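Local coordinates for protein parvulin 42 (Trypanosoma brucei brucei, PDB 6GMP) that probably catalyses the cis-trans isomerisation of peptidyl-prolyl bonds through this C-terminal parvulin-type PPIase domain, and is also linked to mRNA binding, at residues H10-S22 with I33-I47. Sequence-based numbering, arbitrary orientation. Where two conformers were deposited one is given.
Sequences HVLVKHKDVRRPS and ITRSRADAINLAQAI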
ATOM      1  N   HIS A  10      -4.755   0.744   0.285  1.00 20.63           N
ATOM      2  CA  HIS A  10      -3.306   0.553   0.360  1.00 18.48           C
ATOM      3  C   HIS A  10      -2.551   1.252  -0.760  1.00 18.68           C
ATOM      4  O   HIS A  10      -3.126   1.629  -1.785  1.00 20.44           O
ATOM      5  CB  HIS A  10      -2.908  -0.935   0.488  1.00 18.99           C
ATOM      6  CG  HIS A  10      -2.905  -1.708  -0.796  1.00 18.08           C
ATOM      7  ND1 HIS A  10      -2.184  -2.870  -0.947  1.00 21.20           N
ATOM      8  CD2 HIS A  10      -3.538  -1.504  -1.977  1.00 21.25           C
ATOM      9  CE1 HIS A  10      -2.363  -3.349  -2.164  1.00 20.62           C
ATOM     10  NE2 HIS A  10      -3.180  -2.542  -2.811  1.00 20.28           N
ATOM     11  N   VAL A  11      -1.269   1.471  -0.494  1.00 18.69           N
ATOM     12  CA  VAL A  11      -0.277   1.807  -1.499  1.00 17.69           C
ATOM     13  C   VAL A  11       0.582   0.568  -1.673  1.00 18.78           C
ATOM     14  O   VAL A  11       1.007  -0.036  -0.679  1.00 19.20           O
ATOM     15  CB  VAL A  11       0.658   2.931  -1.011  1.00 17.75           C
ATOM     16  CG1 VAL A  11       1.818   3.147  -1.986  1.00 23.03           C
ATOM     17  CG2 VAL A  11      -0.094   4.220  -0.828  1.00 19.36           C
ATOM     18  N   LEU A  12       0.861   0.206  -2.923  1.00 18.43           N
ATOM     19  CA  LEU A  12       1.734  -0.929  -3.227  1.00 16.82           C
ATOM     20  C   LEU A  12       2.946  -0.466  -4.024  1.00 15.80           C
ATOM     21  O   LEU A  12       2.806   0.150  -5.072  1.00 18.67           O
ATOM     22  CB  LEU A  12       0.987  -2.003  -4.025  1.00 18.38           C
ATOM     23  CG  LEU A  12       1.784  -3.270  -4.323  1.00 19.04           C
ATOM     24  CD1 LEU A  12       2.099  -4.061  -3.069  1.00 20.06           C
ATOM     25  CD2 LEU A  12       1.028  -4.157  -5.301  1.00 22.24           C
ATOM     26  N   VAL A  13       4.125  -0.778  -3.500  1.00 16.68           N
ATOM     27  CA  VAL A  13       5.385  -0.525  -4.177  1.00 18.71           C
ATOM     28  C   VAL A  13       5.952  -1.887  -4.554  1.00 18.22           C
ATOM     29  O   VAL A  13       6.275  -2.696  -3.690  1.00 18.97           O
ATOM     30  CB  VAL A  13       6.356   0.252  -3.261  1.00 18.74           C
ATOM     31  CG1 VAL A  13       7.689   0.476  -3.949  1.00 21.27           C
ATOM     32  CG2 VAL A  13       5.741   1.588  -2.861  1.00 21.86           C
ATOM     33  N   LYS A  14       6.064  -2.145  -5.846  1.00 20.33           N
ATOM     34  CA  LYS A  14       6.515  -3.437  -6.334  1.00 20.19           C
ATOM     35  C   LYS A  14       8.025  -3.476  -6.401  1.00 20.75           C
ATOM     36  O   LYS A  14       8.711  -2.464  -6.232  1.00 19.39           O
ATOM     37  CB  LYS A  14       5.894  -3.716  -7.705  1.00 23.48           C
ATOM     38  CG  LYS A  14       4.402  -3.921  -7.641  1.00 23.48           C
ATOM     39  CD  LYS A  14       3.827  -4.333  -8.983  1.00 24.83           C
ATOM     40  CE  LYS A  14       2.334  -4.537  -8.883  1.00 30.79           C
ATOM     41  NZ  LYS A  14       1.817  -5.342 -10.026  1.00 38.29           N
ATOM     42  N   HIS A  15       8.567  -4.652  -6.673  1.00 19.55           N
ATOM     43  CA  HIS A  15       9.979  -4.792  -6.971  1.00 19.48           C
ATOM     44  C   HIS A  15      10.140  -5.914  -7.996  1.00 20.29           C
ATOM     45  O   HIS A  15       9.161  -6.624  -8.300  1.00 19.48           O
ATOM     46  CB  HIS A  15      10.808  -5.049  -5.712  1.00 19.11           C
ATOM     47  CG  HIS A  15      10.350  -6.223  -4.908  1.00 19.80           C
ATOM     48  ND1 HIS A  15      10.591  -7.522  -5.292  1.00 20.41           N
ATOM     49  CD2 HIS A  15       9.684  -6.289  -3.733  1.00 20.92           C
ATOM     50  CE1 HIS A  15      10.098  -8.343  -4.380  1.00 21.43           C
ATOM     51  NE2 HIS A  15       9.534  -7.619  -3.431  1.00 21.79           N
ATOM     52  N   LYS A  16      11.358  -6.077  -8.508  1.00 19.52           N
ATOM     53  CA  LYS A  16      11.610  -6.980  -9.625  1.00 19.06           C
ATOM     54  C   LYS A  16      11.288  -8.439  -9.334  1.00 24.11           C
ATOM     55  O   LYS A  16      11.081  -9.223 -10.258  1.00 26.41           O
ATOM     56  CB  LYS A  16      13.076  -6.880 -10.048  1.00 24.24           C
ATOM     57  CG  LYS A  16      14.050  -7.474  -9.039  1.00 23.64           C
ATOM     58  CD  LYS A  16      15.508  -7.231  -9.412  1.00 28.07           C
ATOM     59  CE  LYS A  16      16.473  -8.089  -8.578  1.00 35.92           C
ATOM     60  NZ  LYS A  16      16.296  -9.573  -8.763  1.00 33.19           N
ATOM     61  N   ASP A  17      11.265  -8.811  -8.064  1.00 21.34           N
ATOM     62  CA  ASP A  17      11.084 -10.210  -7.685  1.00 22.60           C
ATOM     63  C   ASP A  17       9.634 -10.613  -7.406  1.00 23.72           C
ATOM     64  O   ASP A  17       9.385 -11.773  -7.075  1.00 26.54           O
ATOM     65  CB  ASP A  17      11.963 -10.562  -6.482  1.00 24.96           C
ATOM     66  CG  ASP A  17      13.442 -10.578  -6.822  1.00 27.84           C
ATOM     67  OD1 ASP A  17      13.786 -10.724  -8.012  1.00 32.81           O
ATOM     68  OD2 ASP A  17      14.259 -10.463  -5.885  1.00 38.19           O
ATOM     69  N   VAL A  18       8.676  -9.702  -7.560  1.00 21.53           N
ATOM     70  CA  VAL A  18       7.271 -10.087  -7.391  1.00 24.98           C
ATOM     71  C   VAL A  18       6.816 -10.868  -8.634  1.00 27.76           C
ATOM     72  O   VAL A  18       7.474 -10.842  -9.673  1.00 31.20           O
ATOM     73  CB  VAL A  18       6.337  -8.884  -7.103  1.00 22.22           C
ATOM     74  CG1 VAL A  18       6.846  -8.055  -5.924  1.00 22.84           C
ATOM     75  CG2 VAL A  18       6.150  -8.019  -8.341  1.00 24.42           C
ATOM     76  N   ARG A  19       5.702 -11.572  -8.525  1.00 35.84           N
ATOM     77  CA  ARG A  19       5.268 -12.432  -9.624  1.00 38.86           C
ATOM     78  C   ARG A  19       4.872 -11.644 -10.878  1.00 43.77           C
ATOM     79  O   ARG A  19       5.104 -12.103 -12.002  1.00 42.00           O
ATOM     80  CB  ARG A  19       4.138 -13.366  -9.172  1.00 47.61           C
ATOM     81  CG  ARG A  19       3.047 -12.703  -8.340  1.00 56.80           C
ATOM     82  CD  ARG A  19       2.074 -13.728  -7.801  1.00 69.16           C
ATOM     83  NE  ARG A  19       2.546 -14.344  -6.564  1.00 73.05           N
ATOM     84  CZ  ARG A  19       2.403 -15.630  -6.254  1.00 71.04           C
ATOM     85  NH1 ARG A  19       1.815 -16.470  -7.093  1.00 76.09           N
ATOM     86  NH2 ARG A  19       2.863 -16.080  -5.096  1.00 67.61           N
ATOM     87  N   ARG A  20       4.282 -10.465 -10.686  1.00 39.30           N
ATOM     88  CA  ARG A  20       3.935  -9.574 -11.794  1.00 32.01           C
ATOM     89  C   ARG A  20       4.601  -8.221 -11.605  1.00 27.61           C
ATOM     90  O   ARG A  20       3.974  -7.266 -11.125  1.00 28.82           O
ATOM     91  CB  ARG A  20       2.431  -9.370 -11.877  1.00 33.76           C
ATOM     92  CG  ARG A  20       1.648 -10.603 -12.282  1.00 51.10           C
ATOM     93  CD  ARG A  20       0.171 -10.399 -11.996  1.00 60.65           C
ATOM     94  NE  ARG A  20      -0.012 -10.041 -10.592  1.00 58.84           N
ATOM     95  CZ  ARG A  20       0.018 -10.914  -9.589  1.00 58.78           C
ATOM     96  NH1 ARG A  20       0.194 -12.211  -9.834  1.00 64.75           N
ATOM     97  NH2 ARG A  20      -0.134 -10.490  -8.342  1.00 46.51           N
ATOM     98  N   PRO A  21       5.878  -8.121 -11.971  1.00 25.91           N
ATOM     99  CA  PRO A  21       6.609  -6.873 -11.762  1.00 24.41           C
ATOM    100  C   PRO A  21       6.321  -5.836 -12.843  1.00 27.12           C
ATOM    101  O   PRO A  21       7.211  -5.451 -13.597  1.00 25.76           O
ATOM    102  CB  PRO A  21       8.070  -7.329 -11.810  1.00 28.05           C
ATOM    103  CG  PRO A  21       8.052  -8.487 -12.759  1.00 25.83           C
ATOM    104  CD  PRO A  21       6.741  -9.176 -12.540  1.00 24.87           C
ATOM    105  N   SER A  22       5.068  -5.407 -12.911  1.00 27.87           N
ATOM    106  CA  SER A  22       4.650  -4.327 -13.793  1.00 27.25           C
ATOM    107  C   SER A  22       3.612  -3.508 -13.044  1.00 24.25           C
ATOM    108  O   SER A  22       2.790  -4.063 -12.310  1.00 26.73           O
ATOM    109  CB  SER A  22       4.043  -4.880 -15.085  1.00 35.95           C
ATOM    110  OG  SER A  22       5.000  -5.608 -15.832  1.00 50.54           O
ATOM    111  N   ILE A  33       8.657  -3.027 -13.620  1.00 23.37           N
ATOM    112  CA  ILE A  33       9.271  -2.738 -12.325  1.00 21.84           C
ATOM    113  C   ILE A  33      10.585  -3.497 -12.218  1.00 23.68           C
ATOM    114  O   ILE A  33      10.588  -4.721 -12.229  1.00 26.24           O
ATOM    115  CB  ILE A  33       8.358  -3.168 -11.166  1.00 25.43           C
ATOM    116  CG1 ILE A  33       6.981  -2.511 -11.285  1.00 30.46           C
ATOM    117  CG2 ILE A  33       8.998  -2.819  -9.825  1.00 22.60           C
ATOM    118  CD1 ILE A  33       7.018  -0.998 -11.375  1.00 28.85           C
ATOM    119  N   THR A  34      11.692  -2.764 -12.140  1.00 21.36           N
ATOM    120  CA  THR A  34      13.021  -3.361 -12.092  1.00 22.69           C
ATOM    121  C   THR A  34      13.776  -3.092 -10.785  1.00 20.57           C
ATOM    122  O   THR A  34      14.863  -3.632 -10.596  1.00 21.08           O
ATOM    123  CB  THR A  34      13.887  -2.880 -13.254  1.00 24.62           C
ATOM    124  OG1 THR A  34      13.835  -1.451 -13.316  1.00 28.19           O
ATOM    125  CG2 THR A  34      13.373  -3.447 -14.560  1.00 27.28           C
ATOM    126  N   ARG A  35      13.202  -2.291  -9.886  1.00 19.21           N
ATOM    127  CA  ARG A  35      13.882  -1.944  -8.634  1.00 19.73           C
ATOM    128  C   ARG A  35      14.046  -3.173  -7.764  1.00 17.92           C
ATOM    129  O   ARG A  35      13.291  -4.137  -7.878  1.00 19.27           O
ATOM    130  CB  ARG A  35      13.132  -0.840  -7.877  1.00 20.18           C
ATOM    131  CG  ARG A  35      11.873  -1.284  -7.150  1.00 18.85           C
ATOM    132  CD  ARG A  35      11.293  -0.148  -6.312  1.00 17.66           C
ATOM    133  NE  ARG A  35      10.825   0.963  -7.123  1.00 19.99           N
ATOM    134  CZ  ARG A  35       9.609   1.055  -7.656  1.00 19.87           C
ATOM    135  NH1 ARG A  35       8.717   0.092  -7.495  1.00 18.14           N
ATOM    136  NH2 ARG A  35       9.278   2.118  -8.366  1.00 23.64           N
ATOM    137  N   SER A  36      15.050  -3.154  -6.905  1.00 19.26           N
ATOM    138  CA  SER A  36      15.298  -4.280  -6.021  1.00 18.01           C
ATOM    139  C   SER A  36      14.283  -4.262  -4.885  1.00 17.80           C
ATOM    140  O   SER A  36      13.614  -3.270  -4.631  1.00 18.87           O
ATOM    141  CB  SER A  36      16.686  -4.178  -5.439  1.00 18.94           C
ATOM    142  OG  SER A  36      16.725  -3.115  -4.508  1.00 20.14           O
ATOM    143  N   ARG A  37      14.191  -5.389  -4.192  1.00 18.15           N
ATOM    144  CA  ARG A  37      13.384  -5.477  -2.987  1.00 18.60           C
ATOM    145  C   ARG A  37      13.805  -4.381  -1.991  1.00 19.73           C
ATOM    146  O   ARG A  37      12.963  -3.683  -1.427  1.00 18.04           O
ATOM    147  CB  ARG A  37      13.549  -6.860  -2.363  1.00 20.20           C
ATOM    148  CG  ARG A  37      12.785  -7.044  -1.064  1.00 20.19           C
ATOM    149  CD  ARG A  37      12.981  -8.425  -0.499  1.00 20.85           C
ATOM    150  NE  ARG A  37      12.421  -8.534   0.847  1.00 22.82           N
ATOM    151  CZ  ARG A  37      13.115  -8.329   1.964  1.00 24.53           C
ATOM    152  NH1 ARG A  37      14.414  -8.036   1.917  1.00 24.83           N
ATOM    153  NH2 ARG A  37      12.516  -8.446   3.138  1.00 26.36           N
ATOM    154  N   ALA A  38      15.105  -4.216  -1.793  1.00 16.86           N
ATOM    155  CA  ALA A  38      15.596  -3.202  -0.881  1.00 16.98           C
ATOM    156  C   ALA A  38      15.148  -1.825  -1.320  1.00 17.14           C
ATOM    157  O   ALA A  38      14.781  -0.998  -0.472  1.00 18.20           O
ATOM    158  CB  ALA A  38      17.107  -3.279  -0.772  1.00 17.59           C
ATOM    159  N   ASP A  39      15.204  -1.559  -2.616  1.00 18.78           N
ATOM    160  CA  ASP A  39      14.759  -0.272  -3.134  1.00 18.20           C
ATOM    161  C   ASP A  39      13.282  -0.037  -2.800  1.00 17.07           C
ATOM    162  O   ASP A  39      12.898   1.075  -2.427  1.00 19.26           O
ATOM    163  CB  ASP A  39      14.912  -0.202  -4.649  1.00 18.23           C
ATOM    164  CG  ASP A  39      16.358  -0.211  -5.116  1.00 19.17           C
ATOM    165  OD1 ASP A  39      17.295   0.087  -4.353  1.00 18.58           O
ATOM    166  OD2 ASP A  39      16.528  -0.535  -6.321  1.00 21.85           O
ATOM    167  N   ALA A  40      12.445  -1.058  -2.952  1.00 16.63           N
ATOM    168  CA  ALA A  40      11.008  -0.930  -2.674  1.00 18.09           C
ATOM    169  C   ALA A  40      10.771  -0.635  -1.191  1.00 17.41           C
ATOM    170  O   ALA A  40       9.940   0.203  -0.841  1.00 18.45           O
ATOM    171  CB  ALA A  40      10.278  -2.198  -3.073  1.00 17.37           C
ATOM    172  N   ILE A  41      11.491  -1.324  -0.315  1.00 17.50           N
ATOM    173  CA  ILE A  41      11.369  -1.069   1.111  1.00 17.10           C
ATOM    174  C   ILE A  41      11.766   0.354   1.433  1.00 19.34           C
ATOM    175  O   ILE A  41      11.068   1.042   2.177  1.00 19.07           O
ATOM    176  CB  ILE A  41      12.217  -2.075   1.889  1.00 18.15           C
ATOM    177  CG1 ILE A  41      11.633  -3.491   1.735  1.00 20.21           C
ATOM    178  CG2 ILE A  41      12.303  -1.708   3.364  1.00 21.51           C
ATOM    179  CD1 ILE A  41      12.543  -4.591   2.252  1.00 26.30           C
ATOM    180  N   ASN A  42      12.877   0.814   0.882  1.00 17.87           N
ATOM    181  CA  ASN A  42      13.323   2.165   1.162  1.00 17.56           C
ATOM    182  C   ASN A  42      12.359   3.197   0.620  1.00 17.19           C
ATOM    183  O   ASN A  42      12.115   4.213   1.264  1.00 18.64           O
ATOM    184  CB  ASN A  42      14.712   2.391   0.585  1.00 18.26           C
ATOM    185  CG  ASN A  42      15.777   1.711   1.393  1.00 20.25           C
ATOM    186  OD1 ASN A  42      15.682   1.616   2.623  1.00 24.90           O
ATOM    187  ND2 ASN A  42      16.823   1.265   0.723  1.00 20.08           N
ATOM    188  N   LEU A  43      11.790   2.938  -0.540  1.00 17.47           N
ATOM    189  CA  LEU A  43      10.835   3.858  -1.126  0.62 19.01           C
ATOM    190  C   LEU A  43       9.567   3.928  -0.279  1.00 19.12           C
ATOM    191  O   LEU A  43       9.098   5.023   0.051  1.00 18.09           O
ATOM    192  CB  LEU A  43      10.500   3.449  -2.556  0.62 18.57           C
ATOM    193  CG  LEU A  43       9.436   4.293  -3.256  0.62 20.12           C
ATOM    194  CD1 LEU A  43       9.827   5.739  -3.218  0.62 21.56           C
ATOM    195  CD2 LEU A  43       9.274   3.830  -4.690  0.62 23.35           C
ATOM    196  N   ALA A  44       9.007   2.778   0.091  1.00 17.31           N
ATOM    197  CA  ALA A  44       7.817   2.753   0.929  1.00 18.27           C
ATOM    198  C   ALA A  44       8.062   3.489   2.247  1.00 19.76           C
ATOM    199  O   ALA A  44       7.202   4.237   2.742  1.00 19.36           O
ATOM    200  CB  ALA A  44       7.399   1.319   1.183  1.00 18.46           C
ATOM    201  N   GLN A  45       9.235   3.292   2.829  1.00 17.86           N
ATOM    202  CA  GLN A  45       9.584   3.985   4.061  1.00 18.77           C
ATOM    203  C   GLN A  45       9.566   5.500   3.871  1.00 20.42           C
ATOM    204  O   GLN A  45       9.063   6.233   4.729  1.00 20.99           O
ATOM    205  CB  GLN A  45      10.958   3.527   4.548  1.00 19.49           C
ATOM    206  CG  GLN A  45      11.476   4.256   5.780  1.00 23.08           C
ATOM    207  CD  GLN A  45      10.534   4.160   6.964  1.00 28.09           C
ATOM    208  OE1 GLN A  45       9.823   3.160   7.132  1.00 27.23           O
ATOM    209  NE2 GLN A  45      10.531   5.194   7.799  1.00 27.99           N
ATOM    210  N   ALA A  46      10.137   5.975   2.767  1.00 19.39           N
ATOM    211  CA  ALA A  46      10.198   7.410   2.524  1.00 20.65           C
ATOM    212  C   ALA A  46       8.822   8.019   2.268  1.00 19.86           C
ATOM    213  O   ALA A  46       8.532   9.112   2.776  1.00 19.90           O
ATOM    214  CB  ALA A  46      11.122   7.717   1.365  1.00 21.45           C
ATOM    215  N   ILE A  47       7.974   7.337   1.490  1.00 20.03           N
ATOM    216  CA  ILE A  47       6.687   7.917   1.128  0.59 22.59           C
ATOM    217  C   ILE A  47       5.791   7.988   2.364  1.00 19.90           C
ATOM    218  O   ILE A  47       4.927   8.878   2.462  1.00 20.67           O
ATOM    219  CB  ILE A  47       6.048   7.248  -0.096  0.59 28.97           C
ATOM    220  CG1 ILE A  47       5.750   5.793   0.185  0.59 21.62           C
ATOM    221  CG2 ILE A  47       6.969   7.425  -1.316  0.59 26.16           C
ATOM    222  CD1 ILE A  47       5.064   5.082  -0.981  0.59 22.70           C
TER
HETATM  223  O   HOH W   1      15.291  -7.835  -5.276  1.00 28.47           O
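The His-15 ring is held flat between Val-18 CG1, over the centre of one face, and Arg-37 CA, offset toward the rim of the other. The latter is a CH-pi contact, 4.0 Å from CA to the ring centroid. With CG lodged between backbone N and carbonyl carbon, the imidazole runs alongside Arg-37; the guanidinium plane is turned 79° from the ring, and its NE forms a salt bridge with Glu-110. In the ring plane, ND1 of His-15 accepts from Asp-17 N at 3.1 Å, which with the packing on both faces helps to set the ring's rotation.

Arg-35 bends at chi3 and delivers NH1 to Lys-14 O at 2.9 Å; the oxygen lies in the guanidinium plane, but the donor stands 37° out of the carbonyl plane. NH1 also pairs with Glu-71. Backbone bonds from Lys-16 N to Arg-35 O (2.8 Å) and from Ile-33 N to Pro-21 O (2.8 Å) join loop 14-22 to residues 33-36 leading into the helix, and Ile-33 CG2 rests on His-15 CA.

Val-13 crosses Arg-35 at about a right angle, CG1 3.7 Å from NH1, and packs on Ala-40 CB. In one of two conformers each, Leu-43 CD2 lies over the rim of one Arg-35 guanidinium face and Ile-47 CD1 meets Val-11 CG1 tip to tip at 3.9 Å. Residues 37-47, begun by the Ser-36/Asp-39 capping box, run roughly antiparallel to strand residues 10-13 (147° between axes, 9.0 Å apart). Helix 37-49 packs on the parvulin sheet, Ala-40 and Ala-44 also touching Val-115 of strand 114-120 and Ile-47 reaching Phe-69 of helix 59-69.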